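Long-range contacts in putative glycosyl hydrolase (Parabacteroides distasonis, PDB 4QHZ), which is a putative glycosyl hydrolase of the 3-keto-disaccharide hydrolase (DUF1080) family, binds magnesium, and probably acts on glycosidic bonds: residues Ile121-Val129 with Thr202-Trp210; Asn95-Pro106 with Gly163-Ala174. All blocks are in the same frame, centred on the assembly; numbering follows the deposited sequence.

Contact 1. Residues Ile121-Val129 with Thr202-Trp210; sequences IFLQGMYEV and TTILGTTEW. With MG (magnesium ion), chain I.
Tyr127 meets Ile204 and Gly206 in the close-packed half of this contact. The methyl CG2 of Ile204 lies 3.5 Å from Tyr127 CD1, and the carbonyl O of Gly206 sits 3.3 Å from the same CD1, near the ring plane. Tyr127 holds CG beside its own backbone N (chi1 -44°), which swings the ring toward the 202-210 chain; its hydroxyl bonds to His219 and Tyr183. CB of the preceding residue, Met126, lies over the centre of one face of the Tyr127 ring, while Met126 CE touches Thr207 CG2 at 3.8 Å.

Beside the type II turn Phe122-Gly125 of this hairpin, the N-H groups of Met126 and Tyr127 both bond to Leu123 O from the same face of its plane, the mark of a classic beta bulge. Here the direct bond from Thr208 N to Met126 O is long and weak (3.4 Å).

Thr208 carries the wetter half. Its OG1, set between backbone N and carbonyl carbon (chi1 50°), accepts from Glu128 N at 2.9 Å (161°), and a water bridges the same OG1 to Glu128 OE1. Another water, donating to both Met126 O and Thr208 O, adds a second link between these residues. Replacing Thr208 by a valine would probably leave Glu128 N without this acceptor and break the water link to the carboxylate. Glu128 reaches the magnesium ion with OE2 at 2.2 Å, where Asn118, Ser119, Gln130, Gln227 and a water complete the shell.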
loop_
_atom_site.group_PDB
_atom_site.type_symbol
_atom_site.label_atom_id
_atom_site.label_comp_id
_atom_site.label_asym_id
_atom_site.label_seq_id
_atom_site.Cartn_x
_atom_site.Cartn_y
_atom_site.Cartn_z
ATOM N N ILE C 121 -15.715 7.949 17.782
ATOM C CA ILE C 121 -14.434 8.630 17.838
ATOM C C ILE C 121 -14.130 9.157 16.441
ATOM O O ILE C 121 -13.849 8.373 15.531
ATOM C CB ILE C 121 -13.317 7.687 18.331
ATOM C CG1 ILE C 121 -13.653 7.129 19.718
ATOM C CG2 ILE C 121 -11.976 8.399 18.385
ATOM C CD1 ILE C 121 -13.922 5.643 19.728
ATOM N N PHE C 122 -14.201 10.473 16.270
ATOM C CA PHE C 122 -13.885 11.101 14.988
ATOM C C PHE C 122 -12.401 11.410 14.910
ATOM O O PHE C 122 -11.909 12.327 15.575
ATOM C CB PHE C 122 -14.695 12.378 14.779
ATOM C CG PHE C 122 -16.122 12.135 14.372
ATOM C CD1 PHE C 122 -17.065 11.726 15.307
ATOM C CD2 PHE C 122 -16.523 12.331 13.060
ATOM C CE1 PHE C 122 -18.384 11.511 14.940
ATOM C CE2 PHE C 122 -17.834 12.115 12.687
ATOM C CZ PHE C 122 -18.767 11.705 13.628
ATOM N N LEU C 123 -11.703 10.641 14.079
ATOM C CA LEU C 123 -10.256 10.757 13.916
ATOM C C LEU C 123 -9.935 12.007 13.110
ATOM O O LEU C 123 -10.460 12.187 12.012
ATOM C CB LEU C 123 -9.701 9.511 13.229
ATOM C CG LEU C 123 -10.105 8.182 13.887
ATOM C CD1 LEU C 123 -9.668 7.003 13.035
ATOM C CD2 LEU C 123 -9.538 8.062 15.294
ATOM N N GLN C 124 -9.097 12.876 13.681
ATOM C CA GLN C 124 -8.852 14.234 13.167
ATOM C C GLN C 124 -10.149 15.025 12.944
ATOM O O GLN C 124 -10.177 15.957 12.156
ATOM C CB GLN C 124 -8.032 14.190 11.875
ATOM C CG GLN C 124 -6.680 13.524 12.032
ATOM C CD GLN C 124 -5.817 13.686 10.797
ATOM O OE1 GLN C 124 -6.083 13.087 9.757
ATOM N NE2 GLN C 124 -4.784 14.516 10.902
ATOM N N GLY C 125 -11.208 14.655 13.657
ATOM C CA GLY C 125 -12.505 15.315 13.535
ATOM C C GLY C 125 -13.281 14.983 12.273
ATOM O O GLY C 125 -14.339 15.556 12.054
HETATM N N MSE C 126 -12.782 14.058 11.447
HETATM C CA MSE C 126 -13.389 13.792 10.129
HETATM C C MSE C 126 -13.902 12.382 9.936
HETATM O O MSE C 126 -14.841 12.176 9.174
HETATM C CB MSE C 126 -12.371 14.002 9.010
HETATM C CG MSE C 126 -11.636 15.337 9.043
HETATM SE SE MSE C 126 -12.890 16.822 8.824
HETATM C CE MSE C 126 -12.834 16.963 6.854
ATOM N N TYR C 127 -13.298 11.401 10.603
ATOM C CA TYR C 127 -13.531 9.997 10.271
ATOM C C TYR C 127 -13.992 9.199 11.492
ATOM O O TYR C 127 -13.187 8.881 12.372
ATOM C CB TYR C 127 -12.254 9.386 9.671
ATOM C CG TYR C 127 -11.569 10.269 8.646
ATOM C CD1 TYR C 127 -12.201 10.597 7.449
ATOM C CD2 TYR C 127 -10.292 10.775 8.869
ATOM C CE1 TYR C 127 -11.587 11.405 6.511
ATOM C CE2 TYR C 127 -9.670 11.585 7.927
ATOM C CZ TYR C 127 -10.323 11.898 6.752
ATOM O OH TYR C 127 -9.714 12.702 5.821
ATOM N N GLU C 128 -15.276 8.853 11.541
ATOM C CA GLU C 128 -15.845 8.213 12.733
ATOM C C GLU C 128 -15.533 6.720 12.828
ATOM O O GLU C 128 -15.855 5.950 11.926
ATOM C CB GLU C 128 -17.373 8.375 12.810
ATOM C CG GLU C 128 -17.948 7.839 14.126
ATOM C CD GLU C 128 -19.461 7.923 14.241
ATOM O OE1 GLU C 128 -20.137 8.176 13.221
ATOM O OE2 GLU C 128 -19.976 7.725 15.371
ATOM N N VAL C 129 -14.917 6.333 13.941
ATOM C CA VAL C 129 -14.912 4.953 14.386
ATOM C C VAL C 129 -16.138 4.795 15.271
ATOM O O VAL C 129 -16.217 5.396 16.343
ATOM C CB VAL C 129 -13.641 4.586 15.175
ATOM C CG1 VAL C 129 -13.668 3.112 15.573
ATOM C CG2 VAL C 129 -12.394 4.898 14.359
ATOM N N THR C 202 -7.247 -0.513 7.410
ATOM C CA THR C 202 -8.345 -0.155 6.523
ATOM C C THR C 202 -8.121 1.222 5.933
ATOM O O THR C 202 -7.763 2.157 6.639
ATOM C CB THR C 202 -9.675 -0.172 7.293
ATOM O OG1 THR C 202 -9.907 -1.497 7.786
ATOM C CG2 THR C 202 -10.832 0.235 6.413
ATOM N N THR C 203 -8.323 1.340 4.629
ATOM C CA THR C 203 -8.226 2.627 3.958
ATOM C C THR C 203 -9.523 3.401 4.150
ATOM O O THR C 203 -10.609 2.866 3.931
ATOM C CB THR C 203 -7.934 2.452 2.456
ATOM O OG1 THR C 203 -6.659 1.819 2.294
ATOM C CG2 THR C 203 -7.912 3.795 1.742
ATOM N N ILE C 204 -9.396 4.654 4.572
ATOM C CA ILE C 204 -10.539 5.528 4.752
ATOM C C ILE C 204 -10.763 6.281 3.444
ATOM O O ILE C 204 -9.820 6.822 2.865
ATOM C CB ILE C 204 -10.325 6.477 5.944
ATOM C CG1 ILE C 204 -10.251 5.663 7.236
ATOM C CG2 ILE C 204 -11.443 7.503 6.031
ATOM C CD1 ILE C 204 -9.891 6.451 8.479
ATOM N N LEU C 205 -12.010 6.290 2.972
ATOM C CA LEU C 205 -12.341 6.792 1.632
ATOM C C LEU C 205 -12.619 8.283 1.609
ATOM O O LEU C 205 -12.568 8.903 0.556
ATOM C CB LEU C 205 -13.556 6.052 1.070
ATOM C CG LEU C 205 -13.428 4.526 1.016
ATOM C CD1 LEU C 205 -14.736 3.900 0.565
ATOM C CD2 LEU C 205 -12.287 4.109 0.100
ATOM N N GLY C 206 -12.903 8.851 2.770
ATOM C CA GLY C 206 -13.283 10.252 2.887
ATOM C C GLY C 206 -14.048 10.425 4.182
ATOM O O GLY C 206 -14.073 9.509 5.010
ATOM N N THR C 207 -14.672 11.583 4.369
ATOM C CA THR C 207 -15.470 11.829 5.568
ATOM C C THR C 207 -16.527 10.734 5.748
ATOM O O THR C 207 -17.068 10.215 4.769
ATOM C CB THR C 207 -16.207 13.177 5.509
ATOM O OG1 THR C 207 -17.052 13.203 4.347
ATOM C CG2 THR C 207 -15.221 14.338 5.453
ATOM N N THR C 208 -16.788 10.354 6.995
ATOM C CA THR C 208 -17.869 9.429 7.286
ATOM C C THR C 208 -19.177 10.211 7.261
ATOM O O THR C 208 -19.285 11.272 7.878
ATOM C CB THR C 208 -17.675 8.718 8.635
ATOM O OG1 THR C 208 -17.384 9.683 9.655
ATOM C CG2 THR C 208 -16.538 7.735 8.524
ATOM N N GLU C 209 -20.157 9.698 6.526
ATOM C CA GLU C 209 -21.397 10.434 6.264
ATOM C C GLU C 209 -22.622 9.557 6.493
ATOM O O GLU C 209 -22.670 8.411 6.038
ATOM C CB GLU C 209 -21.407 10.937 4.824
ATOM C CG GLU C 209 -20.262 11.875 4.456
ATOM C CD GLU C 209 -20.380 13.253 5.086
ATOM O OE1 GLU C 209 -21.475 13.605 5.576
ATOM O OE2 GLU C 209 -19.376 13.991 5.079
ATOM N N TRP C 210 -23.611 10.106 7.194
ATOM C CA TRP C 210 -24.901 9.453 7.382
ATOM C C TRP C 210 -25.672 9.403 6.065
ATOM O O TRP C 210 -26.387 8.442 5.798
ATOM C CB TRP C 210 -25.715 10.201 8.443
ATOM C CG TRP C 210 -27.050 9.597 8.768
ATOM C CD1 TRP C 210 -27.310 8.301 9.100
ATOM C CD2 TRP C 210 -28.305 10.286 8.835
ATOM N NE1 TRP C 210 -28.653 8.134 9.351
ATOM C CE2 TRP C 210 -29.285 9.337 9.191
ATOM C CE3 TRP C 210 -28.700 11.613 8.619
ATOM C CZ2 TRP C 210 -30.635 9.671 9.340
ATOM C CZ3 TRP C 210 -30.050 11.938 8.759
ATOM C CH2 TRP C 210 -30.995 10.968 9.118
HETATM MG MG MG I . -21.871 7.076 16.355
HETATM O O HOH W 1 -17.479 13.012 9.289
HETATM O O HOH W 2 -19.861 9.724 10.949
HETATM O O HOH W 3 -22.647 7.303 14.571
#

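Contact 2. Residues Asn95-Pro106 with Gly163-Ala174; sequences NDFQMHIEWQVP and GEWNVYDIIYTA. With EDO (1,2-ethanediol), chain H.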
loop_
_atom_site.group_PDB
_atom_site.type_symbol
_atom_site.label_atom_id
_atom_site.label_comp_id
_atom_site.label_asym_id
_atom_site.label_seq_id
_atom_site.Cartn_x
_atom_site.Cartn_y
_atom_site.Cartn_z
ATOM N N ASN C 95 -1.959 14.333 13.949
ATOM C CA ASN C 95 -1.800 13.758 12.615
ATOM C C ASN C 95 -1.748 12.234 12.679
ATOM O O ASN C 95 -2.804 11.606 12.669
ATOM C CB ASN C 95 -0.576 14.350 11.937
ATOM C CG ASN C 95 -0.808 15.781 11.518
ATOM O OD1 ASN C 95 -1.734 16.071 10.752
ATOM N ND2 ASN C 95 0.016 16.685 12.015
ATOM N N ASP C 96 -0.548 11.647 12.731
ATOM C CA ASP C 96 -0.416 10.210 12.913
ATOM C C ASP C 96 -0.387 9.934 14.397
ATOM O O ASP C 96 0.273 10.651 15.150
ATOM C CB ASP C 96 0.864 9.656 12.289
ATOM C CG ASP C 96 1.017 10.009 10.824
ATOM O OD1 ASP C 96 0.013 10.074 10.092
ATOM O OD2 ASP C 96 2.168 10.213 10.398
ATOM N N PHE C 97 -1.091 8.897 14.831
ATOM C CA PHE C 97 -1.115 8.584 16.252
ATOM C C PHE C 97 -1.563 7.163 16.550
ATOM O O PHE C 97 -2.191 6.494 15.731
ATOM C CB PHE C 97 -2.022 9.575 17.012
ATOM C CG PHE C 97 -3.437 9.609 16.521
ATOM C CD1 PHE C 97 -4.378 8.706 16.998
ATOM C CD2 PHE C 97 -3.836 10.556 15.591
ATOM C CE1 PHE C 97 -5.688 8.744 16.546
ATOM C CE2 PHE C 97 -5.141 10.603 15.141
ATOM C CZ PHE C 97 -6.067 9.695 15.617
ATOM N N GLN C 98 -1.243 6.750 17.764
ATOM C CA GLN C 98 -1.802 5.573 18.387
ATOM C C GLN C 98 -2.647 6.055 19.553
ATOM O O GLN C 98 -2.246 6.964 20.267
ATOM C CB GLN C 98 -0.683 4.676 18.864
ATOM C CG GLN C 98 -1.092 3.670 19.905
ATOM C CD GLN C 98 0.076 2.892 20.454
ATOM O OE1 GLN C 98 1.232 3.314 20.380
ATOM N NE2 GLN C 98 -0.225 1.747 21.024
HETATM N N MSE C 99 -3.806 5.432 19.743
HETATM C CA MSE C 99 -4.792 5.866 20.718
HETATM C C MSE C 99 -5.395 4.730 21.491
HETATM O O MSE C 99 -5.599 3.648 20.942
HETATM C CB MSE C 99 -5.934 6.462 19.909
HETATM C CG MSE C 99 -6.447 7.753 20.471
HETATM SE SE MSE C 99 -8.200 8.057 19.621
HETATM C CE MSE C 99 -9.161 8.024 21.342
ATOM N N HIS C 100 -5.719 4.976 22.760
ATOM C CA HIS C 100 -6.404 4.006 23.599
ATOM C C HIS C 100 -7.637 4.662 24.204
ATOM O O HIS C 100 -7.586 5.813 24.622
ATOM C CB HIS C 100 -5.470 3.509 24.697
ATOM C CG HIS C 100 -6.035 2.395 25.528
ATOM N ND1 HIS C 100 -5.808 1.064 25.247
ATOM C CD2 HIS C 100 -6.802 2.417 26.645
ATOM C CE1 HIS C 100 -6.424 0.315 26.143
ATOM N NE2 HIS C 100 -7.028 1.111 27.007
ATOM N N ILE C 101 -8.750 3.934 24.239
ATOM C CA ILE C 101 -9.993 4.457 24.809
ATOM C C ILE C 101 -10.902 3.296 25.208
ATOM O O ILE C 101 -11.078 2.336 24.458
ATOM C CB ILE C 101 -10.715 5.428 23.835
ATOM C CG1 ILE C 101 -12.004 5.975 24.453
ATOM C CG2 ILE C 101 -11.038 4.761 22.500
ATOM C CD1 ILE C 101 -12.562 7.177 23.717
ATOM N N GLU C 102 -11.480 3.401 26.399
ATOM C CA GLU C 102 -12.366 2.379 26.933
ATOM C C GLU C 102 -13.731 2.983 27.172
ATOM O O GLU C 102 -13.841 4.143 27.582
ATOM C CB GLU C 102 -11.786 1.803 28.222
ATOM C CG GLU C 102 -10.370 1.270 28.024
ATOM C CD GLU C 102 -9.807 0.523 29.218
ATOM O OE1 GLU C 102 -10.546 0.269 30.201
ATOM O OE2 GLU C 102 -8.603 0.192 29.158
ATOM N N TRP C 103 -14.773 2.209 26.889
ATOM C CA TRP C 103 -16.142 2.709 26.998
ATOM C C TRP C 103 -17.113 1.646 27.503
ATOM O O TRP C 103 -16.974 0.454 27.209
ATOM C CB TRP C 103 -16.631 3.276 25.659
ATOM C CG TRP C 103 -16.430 2.401 24.467
ATOM C CD1 TRP C 103 -15.303 2.303 23.713
ATOM C CD2 TRP C 103 -17.400 1.547 23.847
ATOM N NE1 TRP C 103 -15.492 1.414 22.682
ATOM C CE2 TRP C 103 -16.773 0.936 22.741
ATOM C CE3 TRP C 103 -18.723 1.208 24.141
ATOM C CZ2 TRP C 103 -17.431 0.017 21.916
ATOM C CZ3 TRP C 103 -19.377 0.291 23.328
ATOM C CH2 TRP C 103 -18.730 -0.289 22.222
ATOM N N GLN C 104 -18.098 2.110 28.262
ATOM C CA GLN C 104 -19.034 1.244 28.958
ATOM C C GLN C 104 -20.461 1.589 28.597
ATOM O O GLN C 104 -20.893 2.730 28.772
ATOM C CB GLN C 104 -18.848 1.406 30.462
ATOM C CG GLN C 104 -19.706 0.489 31.313
ATOM C CD GLN C 104 -19.745 0.935 32.761
ATOM O OE1 GLN C 104 -20.018 2.102 33.050
ATOM N NE2 GLN C 104 -19.452 0.020 33.675
ATOM N N VAL C 105 -21.196 0.599 28.105
ATOM C CA VAL C 105 -22.635 0.728 27.940
ATOM C C VAL C 105 -23.258 0.469 29.308
ATOM O O VAL C 105 -22.948 -0.537 29.941
ATOM C CB VAL C 105 -23.178 -0.268 26.904
ATOM C CG1 VAL C 105 -24.677 -0.075 26.699
ATOM C CG2 VAL C 105 -22.437 -0.115 25.582
ATOM N N PRO C 106 -24.123 1.380 29.788
ATOM C CA PRO C 106 -24.663 1.199 31.141
ATOM C C PRO C 106 -25.601 -0.008 31.216
ATOM O O PRO C 106 -26.228 -0.362 30.218
ATOM C CB PRO C 106 -25.409 2.510 31.404
ATOM C CG PRO C 106 -25.792 3.005 30.048
ATOM C CD PRO C 106 -24.709 2.547 29.105
ATOM N N GLY C 163 -22.238 -2.845 31.251
ATOM C CA GLY C 163 -21.626 -2.877 32.569
ATOM C C GLY C 163 -20.139 -3.130 32.466
ATOM O O GLY C 163 -19.376 -2.643 33.293
ATOM N N GLU C 164 -19.727 -3.890 31.451
ATOM C CA GLU C 164 -18.317 -4.200 31.237
ATOM C C GLU C 164 -17.691 -3.178 30.298
ATOM O O GLU C 164 -18.394 -2.397 29.663
ATOM C CB GLU C 164 -18.155 -5.623 30.692
ATOM C CG GLU C 164 -18.592 -6.692 31.687
ATOM C CD GLU C 164 -18.411 -8.116 31.184
ATOM O OE1 GLU C 164 -17.837 -8.319 30.095
ATOM O OE2 GLU C 164 -18.851 -9.044 31.894
ATOM N N TRP C 165 -16.366 -3.164 30.240
ATOM C CA TRP C 165 -15.640 -2.129 29.515
ATOM C C TRP C 165 -15.129 -2.652 28.181
ATOM O O TRP C 165 -14.431 -3.668 28.135
ATOM C CB TRP C 165 -14.482 -1.594 30.364
ATOM C CG TRP C 165 -14.981 -0.741 31.459
ATOM C CD1 TRP C 165 -15.305 -1.137 32.726
ATOM C CD2 TRP C 165 -15.295 0.647 31.378
ATOM N NE1 TRP C 165 -15.778 -0.070 33.452
ATOM C CE2 TRP C 165 -15.785 1.039 32.647
ATOM C CE3 TRP C 165 -15.204 1.605 30.363
ATOM C CZ2 TRP C 165 -16.177 2.347 32.922
ATOM C CZ3 TRP C 165 -15.588 2.909 30.642
ATOM C CH2 TRP C 165 -16.072 3.266 31.912
ATOM N N ASN C 166 -15.496 -1.951 27.108
ATOM C CA ASN C 166 -15.019 -2.274 25.767
ATOM C C ASN C 166 -13.775 -1.466 25.459
ATOM O O ASN C 166 -13.788 -0.242 25.564
ATOM C CB ASN C 166 -16.101 -2.009 24.731
ATOM C CG ASN C 166 -17.237 -2.999 24.829
ATOM O OD1 ASN C 166 -17.128 -4.127 24.351
ATOM N ND2 ASN C 166 -18.318 -2.598 25.484
ATOM N N VAL C 167 -12.704 -2.161 25.107
ATOM C CA VAL C 167 -11.387 -1.556 24.979
ATOM C C VAL C 167 -11.047 -1.350 23.516
ATOM O O VAL C 167 -11.032 -2.307 22.748
ATOM C CB VAL C 167 -10.315 -2.450 25.628
ATOM C CG1 VAL C 167 -8.933 -1.835 25.474
ATOM C CG2 VAL C 167 -10.636 -2.682 27.094
ATOM N N TYR C 168 -10.786 -0.102 23.132
ATOM C CA TYR C 168 -10.304 0.205 21.791
ATOM C C TYR C 168 -8.819 0.543 21.824
ATOM O O TYR C 168 -8.371 1.337 22.659
ATOM C CB TYR C 168 -11.047 1.395 21.173
ATOM C CG TYR C 168 -12.383 1.135 20.487
ATOM C CD1 TYR C 168 -12.910 -0.143 20.324
ATOM C CD2 TYR C 168 -13.099 2.204 19.953
ATOM C CE1 TYR C 168 -14.127 -0.338 19.673
ATOM C CE2 TYR C 168 -14.300 2.021 19.302
ATOM C CZ TYR C 168 -14.810 0.748 19.154
ATOM O OH TYR C 168 -16.021 0.593 18.507
ATOM N N ASP C 169 -8.068 -0.068 20.913
ATOM C CA ASP C 169 -6.724 0.386 20.566
ATOM C C ASP C 169 -6.739 0.720 19.084
ATOM O O ASP C 169 -7.181 -0.086 18.265
ATOM C CB ASP C 169 -5.680 -0.673 20.906
ATOM C CG ASP C 169 -5.405 -0.746 22.396
ATOM O OD1 ASP C 169 -4.870 0.241 22.941
ATOM O OD2 ASP C 169 -5.750 -1.766 23.036
ATOM N N ILE C 170 -6.283 1.926 18.754
ATOM C CA ILE C 170 -6.438 2.493 17.420
ATOM C C ILE C 170 -5.091 3.011 16.923
ATOM O O ILE C 170 -4.410 3.738 17.640
ATOM C CB ILE C 170 -7.457 3.642 17.430
ATOM C CG1 ILE C 170 -8.855 3.101 17.754
ATOM C CG2 ILE C 170 -7.454 4.379 16.098
ATOM C CD1 ILE C 170 -9.890 4.169 18.067
ATOM N N ILE C 171 -4.709 2.606 15.716
ATOM C CA ILE C 171 -3.490 3.086 15.085
ATOM C C ILE C 171 -3.899 3.784 13.801
ATOM O O ILE C 171 -4.548 3.173 12.951
ATOM C CB ILE C 171 -2.503 1.947 14.776
ATOM C CG1 ILE C 171 -2.241 1.109 16.034
ATOM C CG2 ILE C 171 -1.199 2.514 14.217
ATOM C CD1 ILE C 171 -1.423 -0.146 15.784
ATOM N N TYR C 172 -3.516 5.053 13.669
ATOM C CA TYR C 172 -4.007 5.916 12.606
ATOM C C TYR C 172 -2.873 6.610 11.862
ATOM O O TYR C 172 -1.961 7.174 12.475
ATOM C CB TYR C 172 -4.939 6.971 13.196
ATOM C CG TYR C 172 -5.486 7.957 12.191
ATOM C CD1 TYR C 172 -6.549 7.619 11.361
ATOM C CD2 TYR C 172 -4.943 9.234 12.080
ATOM C CE1 TYR C 172 -7.062 8.530 10.452
ATOM C CE2 TYR C 172 -5.437 10.148 11.171
ATOM C CZ TYR C 172 -6.497 9.796 10.362
ATOM O OH TYR C 172 -6.994 10.702 9.460
ATOM N N THR C 173 -2.955 6.560 10.537
ATOM C CA THR C 173 -2.067 7.281 9.654
ATOM C C THR C 173 -2.897 8.331 8.926
ATOM O O THR C 173 -3.886 8.004 8.274
ATOM C CB THR C 173 -1.404 6.329 8.646
ATOM O OG1 THR C 173 -0.747 5.268 9.356
ATOM C CG2 THR C 173 -0.392 7.060 7.787
ATOM N N ALA C 174 -2.491 9.593 9.056
ATOM C CA ALA C 174 -3.217 10.713 8.466
ATOM C C ALA C 174 -3.017 10.752 6.956
ATOM O O ALA C 174 -2.022 10.238 6.452
ATOM C CB ALA C 174 -2.759 12.024 9.085
HETATM C C1 EDO H . -4.286 -4.868 22.214
HETATM O O1 EDO H . -5.547 -4.195 22.124
HETATM C C2 EDO H . -3.232 -3.869 22.664
HETATM O O2 EDO H . -1.930 -4.447 22.513
HETATM O O HOH W 4 -3.451 1.841 21.152
HETATM O O HOH W 5 -20.396 -2.081 27.720
#
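His100 and Asp169 face each other as a non-hydrogen-bonded pair, and their side chains close the gap: ND1 donates to Asp169 OD1 at 2.6 Å, in the imidazole plane but from above the carboxylate plane. Ring NE2 gives an almost straight bond (176°) to Glu102 OE2, so the two nitrogens fix the ring's rotation. On this same face, at the Gly163 end, Gln104 CB rests 3.4 Å from the centroid of the six-membered ring of Trp165, and Gln104 NE2 bonds Gly163 O at 2.7 Å.

On the other side of the sheet aromatic groups do the packing. Trp103, with CG between backbone N and carbonyl carbon (chi1 50°), folds over Asn166, whose CB stands 3.7 Å from the centroid of the six-membered ring. The indole edge, led by NE1, points into the face of Tyr168 in a T-shaped pair, the centroid of the Trp103 five-membered ring 4.6 Å from that of Tyr168 and the planes at 74°. Tyr172 CB likewise lies over the Phe97 ring, 3.9 Å from its centroid.

Paired N-H...O bonds at Phe97-Tyr172, Met99-Ile170, Ile101-Tyr168 and Trp103-Asn166 set this antiparallel register. At the far end Asp96 OD1 takes the N-H of Ala174, while its OD2 forms a salt bridge to Arg184 of a neighbouring subunit. Glu102 is itself positioned by a salt bridge to Arg239. Within the antiparallel sheet of this concanavalin-clan fold, strand 97-104 also pairs with strand 237-245 and strand 165-177 with strand 185-193, while Trp103, Tyr168 and Tyr172 pack on strand 127-131 of the second sheet.

Both contacts are largely buried, but contact 2 lies nearer the chain centre (about 4 Å between centres, against 11 Å) and buries 1212 Å² where contact 1 buries 356 Å². Contact 2 is a regular pairing inside one sheet, held by repeated backbone bonds; contact 1 joins a hairpin of the second sheet to a mostly loop segment through the packing of the Tyr127 ring on Ile204, two direct hydrogen bonds, one of them weak, and bridging waters, and includes a magnesium ligand. They touch where the sheets face each other: Gln124 OE1 lies 2.6 Å from Tyr172 OH, a probable hydrogen bond, and Ile121 CD1 packs 3.5 Å from Tyr168 CD2.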